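Local coordinates for protein telomerase reverse transcriptase (Takifugu rubripes, PDB 4LMO) that binds telomerase RNA through this domain, part of the reverse transcriptase that lengthens chromosome ends by copying an RNA template, at residues 110-115 with 241-246; 146-151 with 206-211; 178-183 with 202-207. All coordinates share one frame; numbering follows the deposited sequence.

Contacts 2 and 3 are buried and share the long helix 191-220, their centres about 12 Å apart; contact 1 is partly buried, with its centre about 25 Å from the centre of the chain. Contact 2 sets helix 142-158 against helix 191-220, and contact 3 lays the loop that precedes this long helix onto it a turn earlier. Contact 1 instead joins the short helix 109-112 to helix 238-251 near the C-terminus, on the opposite side of the chain's centre from contact 3. The chemistry shifts accordingly: a phenyl face under a lysine stem beside leucine methyls at contact 1, a buried tyrosine hydroxyl at contact 2, an edge-to-face aromatic pair at contact 3.

Contact 1 (110-115 with 241-246); sequences SSFLPQ and WAKLQD
Phe112 and Lys243 meet in a CH-pi contact: Lys243 CG stands 4.1 Å from the centroid of the Phe112 ring and only 9° off its normal, over the middle of one face. The first torsion of Lys243 (chi1 -170°) sets CG anti to the backbone N, over the ring; beyond it the chain bends at chi2 and chi3, and the ammonium takes no part in the touch. Ser111 OG lies over the opposite face, 4.2 Å above the Phe112 ring plane.

The aliphatic part centres on one methyl of Leu244. Its CD2 reaches Phe112 CB at 3.8 Å and, at the same distance of 3.8 Å, the CD2 of Leu113, whose side chain it meets at a slant. Phe112 also touches Val240 and Leu247 of the same helix 238-251.

The polar bonds here belong to the backbone of 110-115. A type I turn from Phe112 to Gln115, with Gln115 N bonded to Phe112 O at 3.0 Å, leads the chain out of helix 109-112, and the carbonyl of Leu113 is bound by the hydroxyl of Tyr236.

Helix 109-112 and its following turn thus pack on the C-terminal helix 238-251 of the telomerase RNA-binding domain by dispersion and ring-face contact, Lys243 contributing aliphatic carbon while its charged end leads away from the ring.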
loop_
_atom_site.group_PDB
_atom_site.type_symbol
_atom_site.label_atom_id
_atom_site.label_comp_id
_atom_site.label_asym_id
_atom_site.label_seq_id
_atom_site.Cartn_x
_atom_site.Cartn_y
_atom_site.Cartn_z
ATOM N N SER A 110 -14.655 0.213 -27.223
ATOM C CA SER A 110 -15.427 1.321 -26.657
ATOM C C SER A 110 -16.341 0.897 -25.500
ATOM O O SER A 110 -16.782 1.738 -24.715
ATOM C CB SER A 110 -16.237 2.026 -27.751
ATOM O OG SER A 110 -17.005 1.099 -28.500
ATOM N N SER A 111 -16.615 -0.403 -25.407
ATOM C CA SER A 111 -17.402 -0.968 -24.312
ATOM C C SER A 111 -16.700 -0.817 -22.957
ATOM O O SER A 111 -17.354 -0.627 -21.930
ATOM C CB SER A 111 -17.711 -2.444 -24.594
ATOM O OG SER A 111 -18.327 -3.076 -23.483
ATOM N N PHE A 112 -15.370 -0.888 -22.969
ATOM C CA PHE A 112 -14.580 -0.901 -21.736
ATOM C C PHE A 112 -13.973 0.452 -21.364
ATOM O O PHE A 112 -13.563 0.651 -20.221
ATOM C CB PHE A 112 -13.494 -1.978 -21.808
ATOM C CG PHE A 112 -14.029 -3.361 -22.043
ATOM C CD1 PHE A 112 -14.520 -4.124 -20.988
ATOM C CD2 PHE A 112 -14.046 -3.904 -23.324
ATOM C CE1 PHE A 112 -15.019 -5.400 -21.204
ATOM C CE2 PHE A 112 -14.542 -5.179 -23.547
ATOM C CZ PHE A 112 -15.030 -5.928 -22.487
ATOM N N LEU A 113 -13.919 1.375 -22.322
ATOM C CA LEU A 113 -13.372 2.715 -22.075
ATOM C C LEU A 113 -14.050 3.479 -20.921
ATOM O O LEU A 113 -13.359 4.123 -20.131
ATOM C CB LEU A 113 -13.352 3.559 -23.360
ATOM C CG LEU A 113 -12.411 3.138 -24.498
ATOM C CD1 LEU A 113 -12.712 3.933 -25.758
ATOM C CD2 LEU A 113 -10.944 3.289 -24.119
ATOM N N PRO A 114 -15.396 3.406 -20.809
ATOM C CA PRO A 114 -16.043 4.081 -19.675
ATOM C C PRO A 114 -15.862 3.368 -18.332
ATOM O O PRO A 114 -16.180 3.943 -17.289
ATOM C CB PRO A 114 -17.533 4.071 -20.056
ATOM C CG PRO A 114 -17.581 3.722 -21.505
ATOM C CD PRO A 114 -16.398 2.835 -21.727
ATOM N N GLN A 115 -15.364 2.131 -18.355
ATOM C CA GLN A 115 -15.249 1.329 -17.137
ATOM C C GLN A 115 -13.969 1.622 -16.352
ATOM O O GLN A 115 -13.081 0.770 -16.239
ATOM C CB GLN A 115 -15.372 -0.166 -17.448
ATOM C CG GLN A 115 -15.767 -1.004 -16.242
ATOM C CD GLN A 115 -15.585 -2.491 -16.463
ATOM O OE1 GLN A 115 -15.973 -3.036 -17.499
ATOM N NE2 GLN A 115 -14.998 -3.158 -15.481
ATOM N N TRP A 241 -7.728 -2.793 -17.845
ATOM C CA TRP A 241 -6.611 -2.240 -18.609
ATOM C C TRP A 241 -5.955 -3.286 -19.470
ATOM O O TRP A 241 -5.630 -3.025 -20.627
ATOM C CB TRP A 241 -5.589 -1.569 -17.699
ATOM C CG TRP A 241 -4.523 -0.849 -18.490
ATOM C CD1 TRP A 241 -3.204 -1.243 -18.696
ATOM C CD2 TRP A 241 -4.671 0.402 -19.242
ATOM N NE1 TRP A 241 -2.542 -0.337 -19.485
ATOM C CE2 TRP A 241 -3.364 0.671 -19.852
ATOM C CE3 TRP A 241 -5.714 1.298 -19.459
ATOM C CZ2 TRP A 241 -3.135 1.792 -20.636
ATOM C CZ3 TRP A 241 -5.470 2.425 -20.255
ATOM C CH2 TRP A 241 -4.210 2.665 -20.826
ATOM N N ALA A 242 -5.767 -4.481 -18.914
ATOM C CA ALA A 242 -5.236 -5.617 -19.667
ATOM C C ALA A 242 -6.138 -5.999 -20.849
ATOM O O ALA A 242 -5.645 -6.409 -21.899
ATOM C CB ALA A 242 -5.015 -6.811 -18.750
ATOM N N LYS A 243 -7.451 -5.852 -20.669
ATOM C CA LYS A 243 -8.427 -6.075 -21.741
ATOM C C LYS A 243 -8.334 -4.999 -22.831
ATOM O O LYS A 243 -8.395 -5.313 -24.021
ATOM C CB LYS A 243 -9.851 -6.133 -21.172
ATOM C CG LYS A 243 -10.922 -6.595 -22.157
ATOM C CD LYS A 243 -11.377 -8.030 -21.912
ATOM C CE LYS A 243 -10.464 -9.061 -22.562
ATOM N NZ LYS A 243 -11.080 -10.420 -22.566
ATOM N N LEU A 244 -8.188 -3.739 -22.421
ATOM C CA LEU A 244 -8.058 -2.626 -23.368
ATOM C C LEU A 244 -6.801 -2.743 -24.230
ATOM O O LEU A 244 -6.852 -2.503 -25.436
ATOM C CB LEU A 244 -8.075 -1.273 -22.646
ATOM C CG LEU A 244 -9.402 -0.733 -22.103
ATOM C CD1 LEU A 244 -9.146 0.438 -21.167
ATOM C CD2 LEU A 244 -10.355 -0.326 -23.221
ATOM N N GLN A 245 -5.684 -3.114 -23.606
ATOM C CA GLN A 245 -4.426 -3.327 -24.320
ATOM C C GLN A 245 -4.542 -4.456 -25.339
ATOM O O GLN A 245 -4.066 -4.332 -26.467
ATOM C CB GLN A 245 -3.285 -3.618 -23.337
ATOM C CG GLN A 245 -2.833 -2.413 -22.527
ATOM C CD GLN A 245 -2.268 -1.305 -23.397
ATOM O OE1 GLN A 245 -1.319 -1.516 -24.152
ATOM N NE2 GLN A 245 -2.851 -0.119 -23.296
ATOM N N ASP A 246 -5.186 -5.546 -24.928
ATOM C CA ASP A 246 -5.381 -6.718 -25.774
ATOM C C ASP A 246 -6.198 -6.413 -27.032
ATOM O O ASP A 246 -5.782 -6.752 -28.140
ATOM C CB ASP A 246 -6.040 -7.847 -24.975
ATOM C CG ASP A 246 -6.171 -9.131 -25.772
ATOM O OD1 ASP A 246 -5.174 -9.549 -26.404
ATOM O OD2 ASP A 246 -7.270 -9.726 -25.763
#

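Contact 2 (146-151 with 206-211); sequences LLYFAR and AWLLDG
Tyr148 of helix 142-158 reaches across to Leu208 and Leu209 of helix 191-220, a helix-to-helix contact in the buried interior of the helical telomerase RNA-binding domain. With CG anti to the backbone N (chi1 -168°), the tyrosine extends straight off its helix and drives its phenol end against the backbone of the neighbour.

Leu208 lies obliquely to the ring: its CD2 is 4.0 Å from Tyr148 CE2, and its CB comes to 3.3 Å from Tyr148 OH. Leu209 meets only the hydroxyl end, its CB 3.4 Å from Tyr148 OH. The amide Leu209 N is near the ring plane, but its angle to the hydroxyl is too poor for a hydrogen bond.

Around these side chains, Trp139 meets the tyrosine ring with the planes at about 50°, and Leu169 of helix 166-169 touches both Tyr148 and Leu209. Further along helix 142-158, Arg151 turns its end away from the contact and bonds the carbonyl of Trp171 through NH1.

The buried hydroxyl is satisfied one residue before the segment 206-211, where Tyr148 OH hydrogen-bonds to the backbone carbonyl oxygen of Leu205.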
loop_
_atom_site.group_PDB
_atom_site.type_symbol
_atom_site.label_atom_id
_atom_site.label_comp_id
_atom_site.label_asym_id
_atom_site.label_seq_id
_atom_site.Cartn_x
_atom_site.Cartn_y
_atom_site.Cartn_z
ATOM N N LEU A 146 -8.930 8.459 11.920
ATOM C CA LEU A 146 -9.825 9.306 11.131
ATOM C C LEU A 146 -9.103 10.469 10.451
ATOM O O LEU A 146 -9.397 10.789 9.298
ATOM C CB LEU A 146 -10.989 9.821 11.984
ATOM C CG LEU A 146 -12.086 8.818 12.363
ATOM C CD1 LEU A 146 -12.997 9.399 13.435
ATOM C CD2 LEU A 146 -12.894 8.377 11.147
ATOM N N LEU A 147 -8.166 11.095 11.161
ATOM C CA LEU A 147 -7.324 12.138 10.570
ATOM C C LEU A 147 -6.510 11.600 9.398
ATOM O O LEU A 147 -6.358 12.275 8.374
ATOM C CB LEU A 147 -6.377 12.748 11.608
ATOM C CG LEU A 147 -6.759 14.095 12.222
ATOM C CD1 LEU A 147 -5.694 14.527 13.215
ATOM C CD2 LEU A 147 -6.951 15.164 11.155
ATOM N N TYR A 148 -5.996 10.384 9.559
ATOM C CA TYR A 148 -5.167 9.767 8.540
ATOM C C TYR A 148 -5.991 9.355 7.322
ATOM O O TYR A 148 -5.541 9.515 6.188
ATOM C CB TYR A 148 -4.400 8.573 9.109
ATOM C CG TYR A 148 -3.311 8.082 8.189
ATOM C CD1 TYR A 148 -2.053 8.687 8.182
ATOM C CD2 TYR A 148 -3.541 7.025 7.309
ATOM C CE1 TYR A 148 -1.052 8.243 7.332
ATOM C CE2 TYR A 148 -2.546 6.573 6.456
ATOM C CZ TYR A 148 -1.307 7.186 6.472
ATOM O OH TYR A 148 -0.323 6.740 5.624
ATOM N N PHE A 149 -7.193 8.837 7.566
ATOM C CA PHE A 149 -8.111 8.457 6.490
ATOM C C PHE A 149 -8.486 9.673 5.642
ATOM O O PHE A 149 -8.626 9.568 4.421
ATOM C CB PHE A 149 -9.366 7.791 7.066
ATOM C CG PHE A 149 -9.201 6.322 7.378
ATOM C CD1 PHE A 149 -7.939 5.758 7.573
ATOM C CD2 PHE A 149 -10.318 5.502 7.502
ATOM C CE1 PHE A 149 -7.799 4.409 7.867
ATOM C CE2 PHE A 149 -10.183 4.154 7.795
ATOM C CZ PHE A 149 -8.923 3.608 7.979
ATOM N N ALA A 150 -8.630 10.823 6.300
ATOM C CA ALA A 150 -8.900 12.089 5.616
ATOM C C ALA A 150 -7.701 12.549 4.791
ATOM O O ALA A 150 -7.868 13.172 3.742
ATOM C CB ALA A 150 -9.301 13.160 6.618
ATOM N N ARG A 151 -6.497 12.240 5.272
ATOM C CA ARG A 151 -5.260 12.594 4.572
ATOM C C ARG A 151 -5.093 11.773 3.303
ATOM O O ARG A 151 -4.621 12.277 2.289
ATOM C CB ARG A 151 -4.040 12.408 5.479
ATOM C CG ARG A 151 -4.053 13.269 6.732
ATOM C CD ARG A 151 -3.714 14.718 6.433
ATOM N NE ARG A 151 -4.337 15.648 7.372
ATOM C CZ ARG A 151 -3.960 15.832 8.637
ATOM N NH1 ARG A 151 -2.958 15.134 9.162
ATOM N NH2 ARG A 151 -4.599 16.720 9.386
ATOM N N ALA A 206 4.333 7.469 7.049
ATOM C CA ALA A 206 4.854 7.735 5.708
ATOM C C ALA A 206 4.967 6.457 4.885
ATOM O O ALA A 206 4.675 6.469 3.686
ATOM C CB ALA A 206 6.193 8.455 5.772
ATOM N N TRP A 207 5.387 5.364 5.527
ATOM C CA TRP A 207 5.412 4.045 4.882
ATOM C C TRP A 207 4.029 3.626 4.492
ATOM O O TRP A 207 3.820 3.062 3.419
ATOM C CB TRP A 207 6.016 2.982 5.795
ATOM C CG TRP A 207 5.908 1.585 5.219
ATOM C CD1 TRP A 207 6.744 0.989 4.277
ATOM C CD2 TRP A 207 4.884 0.563 5.518
ATOM N NE1 TRP A 207 6.325 -0.285 3.986
ATOM C CE2 TRP A 207 5.216 -0.603 4.693
ATOM C CE3 TRP A 207 3.771 0.504 6.353
ATOM C CZ2 TRP A 207 4.459 -1.770 4.725
ATOM C CZ3 TRP A 207 3.013 -0.677 6.374
ATOM C CH2 TRP A 207 3.351 -1.784 5.579
ATOM N N LEU A 208 3.073 3.903 5.376
ATOM C CA LEU A 208 1.689 3.480 5.207
ATOM C C LEU A 208 1.059 4.100 3.958
ATOM O O LEU A 208 0.241 3.467 3.288
ATOM C CB LEU A 208 0.887 3.836 6.462
ATOM C CG LEU A 208 -0.300 2.972 6.896
ATOM C CD1 LEU A 208 0.069 1.499 6.982
ATOM C CD2 LEU A 208 -0.828 3.464 8.235
ATOM N N LEU A 209 1.454 5.329 3.639
ATOM C CA LEU A 209 0.968 5.988 2.436
ATOM C C LEU A 209 1.762 5.559 1.200
ATOM O O LEU A 209 1.181 5.126 0.201
ATOM C CB LEU A 209 0.984 7.518 2.595
ATOM C CG LEU A 209 0.268 8.348 1.518
ATOM C CD1 LEU A 209 -1.182 7.921 1.345
ATOM C CD2 LEU A 209 0.339 9.835 1.828
ATOM N N ASP A 210 3.086 5.674 1.282
ATOM C CA ASP A 210 3.972 5.399 0.150
ATOM C C ASP A 210 4.096 3.908 -0.163
ATOM O O ASP A 210 4.023 3.502 -1.322
ATOM C CB ASP A 210 5.358 6.002 0.400
ATOM C CG ASP A 210 6.331 5.711 -0.722
ATOM O OD1 ASP A 210 6.225 6.355 -1.788
ATOM O OD2 ASP A 210 7.205 4.839 -0.538
ATOM N N GLY A 211 4.292 3.102 0.874
ATOM C CA GLY A 211 4.457 1.667 0.707
ATOM C C GLY A 211 3.136 0.949 0.553
ATOM O O GLY A 211 2.912 0.260 -0.444
#

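Contact 3 (178-183 with 202-207); sequences CDWLKI and GQFLAW
Trp180 and Phe204 form an edge-to-face (T-shaped) pair, the edge of the indole turned toward the face of the phenyl ring. The six-membered ring of Trp180 and the ring of Phe204 have their centroids 5.3 Å apart and their planes at 74°. One face of the indole carries its own neighbour Leu181, whose CD2 sits 3.6 Å above the plane of Trp180, offset toward the rim. The touching corner is the far end of the benzo ring: Trp180 CZ2 lies 3.8 Å from Phe204 CD2, while Trp180 CH2 packs at 3.9 Å against Phe204 CB, near the root of the phenyl.

Trp180 belongs to the short 3-10 segment 179-181, and its CG takes the crowded position between the backbone N and the carbonyl carbon (chi1 67°), which points the indole at helix 191-220. Its NE1 is bonded to the carbonyl of Leu138 on helix 136-139, and Phe48 of helix 40-48 touches both aromatic side chains. With an alanine here, the face of Phe204 would probably lose the aromatic edge packed against it, and the Leu138 carbonyl its indole donor.

The same turn is tied from within. Lys182 NZ forms a salt bridge to Asp179 OD1 at 3.0 Å, approaching from above the carboxylate plane, 43° out of it, and also bonds the carbonyl of Asn176; the backbone bond from Lys182 N to Asp179 O, 2.9 Å, closes the turn itself.

Segment 178-183 lies in a region that, by similarity, interacts with the RNA template. Between the two segments the contact is apolar, an aromatic edge on an aromatic face, while the Lys182-Asp179 salt bridge is internal to 178-183; Leu138 and Arg68 add polar ties to other parts of the domain.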
loop_
_atom_site.group_PDB
_atom_site.type_symbol
_atom_site.label_atom_id
_atom_site.label_comp_id
_atom_site.label_asym_id
_atom_site.label_seq_id
_atom_site.Cartn_x
_atom_site.Cartn_y
_atom_site.Cartn_z
ATOM N N CYS A 178 -0.231 6.634 20.704
ATOM C CA CYS A 178 0.377 5.384 20.272
ATOM C C CYS A 178 1.302 4.829 21.350
ATOM O O CYS A 178 2.448 5.273 21.489
ATOM C CB CYS A 178 1.148 5.594 18.966
ATOM S SG CYS A 178 0.240 6.503 17.697
ATOM N N ASP A 179 0.792 3.860 22.109
ATOM C CA ASP A 179 1.555 3.194 23.166
ATOM C C ASP A 179 2.717 2.377 22.602
ATOM O O ASP A 179 3.757 2.236 23.255
ATOM C CB ASP A 179 0.646 2.274 23.992
ATOM C CG ASP A 179 -0.151 3.018 25.058
ATOM O OD1 ASP A 179 -0.286 4.258 24.983
ATOM O OD2 ASP A 179 -0.655 2.345 25.982
ATOM N N TRP A 180 2.533 1.852 21.392
ATOM C CA TRP A 180 3.506 0.960 20.757
ATOM C C TRP A 180 4.821 1.620 20.424
ATOM O O TRP A 180 5.788 0.940 20.073
ATOM C CB TRP A 180 2.902 0.305 19.518
ATOM C CG TRP A 180 2.620 1.259 18.379
ATOM C CD1 TRP A 180 1.469 2.008 18.164
ATOM C CD2 TRP A 180 3.502 1.584 17.249
ATOM N NE1 TRP A 180 1.575 2.752 17.018
ATOM C CE2 TRP A 180 2.766 2.547 16.422
ATOM C CE3 TRP A 180 4.779 1.195 16.857
ATOM C CZ2 TRP A 180 3.304 3.078 15.257
ATOM C CZ3 TRP A 180 5.311 1.737 15.678
ATOM C CH2 TRP A 180 4.589 2.655 14.900
ATOM N N LEU A 181 4.862 2.948 20.533
ATOM C CA LEU A 181 6.083 3.717 20.304
ATOM C C LEU A 181 6.950 3.789 21.558
ATOM O O LEU A 181 8.145 4.090 21.480
ATOM C CB LEU A 181 5.740 5.147 19.871
ATOM C CG LEU A 181 4.999 5.421 18.560
ATOM C CD1 LEU A 181 4.593 6.887 18.491
ATOM C CD2 LEU A 181 5.852 5.049 17.358
ATOM N N LYS A 182 6.340 3.506 22.706
ATOM C CA LYS A 182 6.935 3.799 24.009
ATOM C C LYS A 182 7.683 2.626 24.635
ATOM O O LYS A 182 7.345 1.464 24.408
ATOM C CB LYS A 182 5.852 4.274 24.984
ATOM C CG LYS A 182 4.948 5.373 24.453
ATOM C CD LYS A 182 3.766 5.600 25.380
ATOM C CE LYS A 182 2.832 6.661 24.826
ATOM N NZ LYS A 182 1.507 6.658 25.506
ATOM N N ILE A 183 8.699 2.951 25.431
ATOM C CA ILE A 183 9.366 1.978 26.301
ATOM C C ILE A 183 9.033 2.216 27.775
ATOM O O ILE A 183 9.421 1.427 28.641
ATOM C CB ILE A 183 10.904 1.963 26.118
ATOM C CG1 ILE A 183 11.459 3.369 25.841
ATOM C CG2 ILE A 183 11.298 0.997 25.015
ATOM C CD1 ILE A 183 11.846 4.148 27.083
ATOM N N GLY A 202 6.462 8.924 12.251
ATOM C CA GLY A 202 6.642 9.492 10.921
ATOM C C GLY A 202 6.961 8.407 9.913
ATOM O O GLY A 202 6.276 8.279 8.897
ATOM N N GLN A 203 7.990 7.611 10.206
ATOM C CA GLN A 203 8.388 6.493 9.348
ATOM C C GLN A 203 7.222 5.567 9.014
ATOM O O GLN A 203 7.057 5.160 7.865
ATOM C CB GLN A 203 9.488 5.669 10.010
ATOM C CG GLN A 203 10.887 6.250 9.919
ATOM C CD GLN A 203 11.884 5.432 10.719
ATOM O OE1 GLN A 203 11.775 5.320 11.942
ATOM N NE2 GLN A 203 12.857 4.848 10.031
ATOM N N PHE A 204 6.422 5.235 10.026
ATOM C CA PHE A 204 5.312 4.303 9.858
ATOM C C PHE A 204 4.179 4.912 9.034
ATOM O O PHE A 204 3.731 4.314 8.056
ATOM C CB PHE A 204 4.804 3.805 11.218
ATOM C CG PHE A 204 3.509 3.038 11.142
ATOM C CD1 PHE A 204 3.476 1.740 10.639
ATOM C CD2 PHE A 204 2.323 3.613 11.581
ATOM C CE1 PHE A 204 2.284 1.033 10.570
ATOM C CE2 PHE A 204 1.128 2.914 11.515
ATOM C CZ PHE A 204 1.107 1.621 11.010
ATOM N N LEU A 205 3.721 6.096 9.432
ATOM C CA LEU A 205 2.668 6.800 8.701
ATOM C C LEU A 205 3.073 7.090 7.253
ATOM O O LEU A 205 2.257 6.949 6.338
ATOM C CB LEU A 205 2.264 8.087 9.435
ATOM C CG LEU A 205 1.003 8.073 10.319
ATOM C CD1 LEU A 205 0.848 6.806 11.146
ATOM C CD2 LEU A 205 0.945 9.301 11.219
ATOM N N ALA A 206 4.333 7.469 7.049
ATOM C CA ALA A 206 4.854 7.735 5.708
ATOM C C ALA A 206 4.967 6.457 4.885
ATOM O O ALA A 206 4.675 6.469 3.686
ATOM C CB ALA A 206 6.193 8.455 5.772
ATOM N N TRP A 207 5.387 5.364 5.527
ATOM C CA TRP A 207 5.412 4.045 4.882
ATOM C C TRP A 207 4.029 3.626 4.492
ATOM O O TRP A 207 3.820 3.062 3.419
ATOM C CB TRP A 207 6.016 2.982 5.795
ATOM C CG TRP A 207 5.908 1.585 5.219
ATOM C CD1 TRP A 207 6.744 0.989 4.277
ATOM C CD2 TRP A 207 4.884 0.563 5.518
ATOM N NE1 TRP A 207 6.325 -0.285 3.986
ATOM C CE2 TRP A 207 5.216 -0.603 4.693
ATOM C CE3 TRP A 207 3.771 0.504 6.353
ATOM C CZ2 TRP A 207 4.459 -1.770 4.725
ATOM C CZ3 TRP A 207 3.013 -0.677 6.374
ATOM C CH2 TRP A 207 3.351 -1.784 5.579
#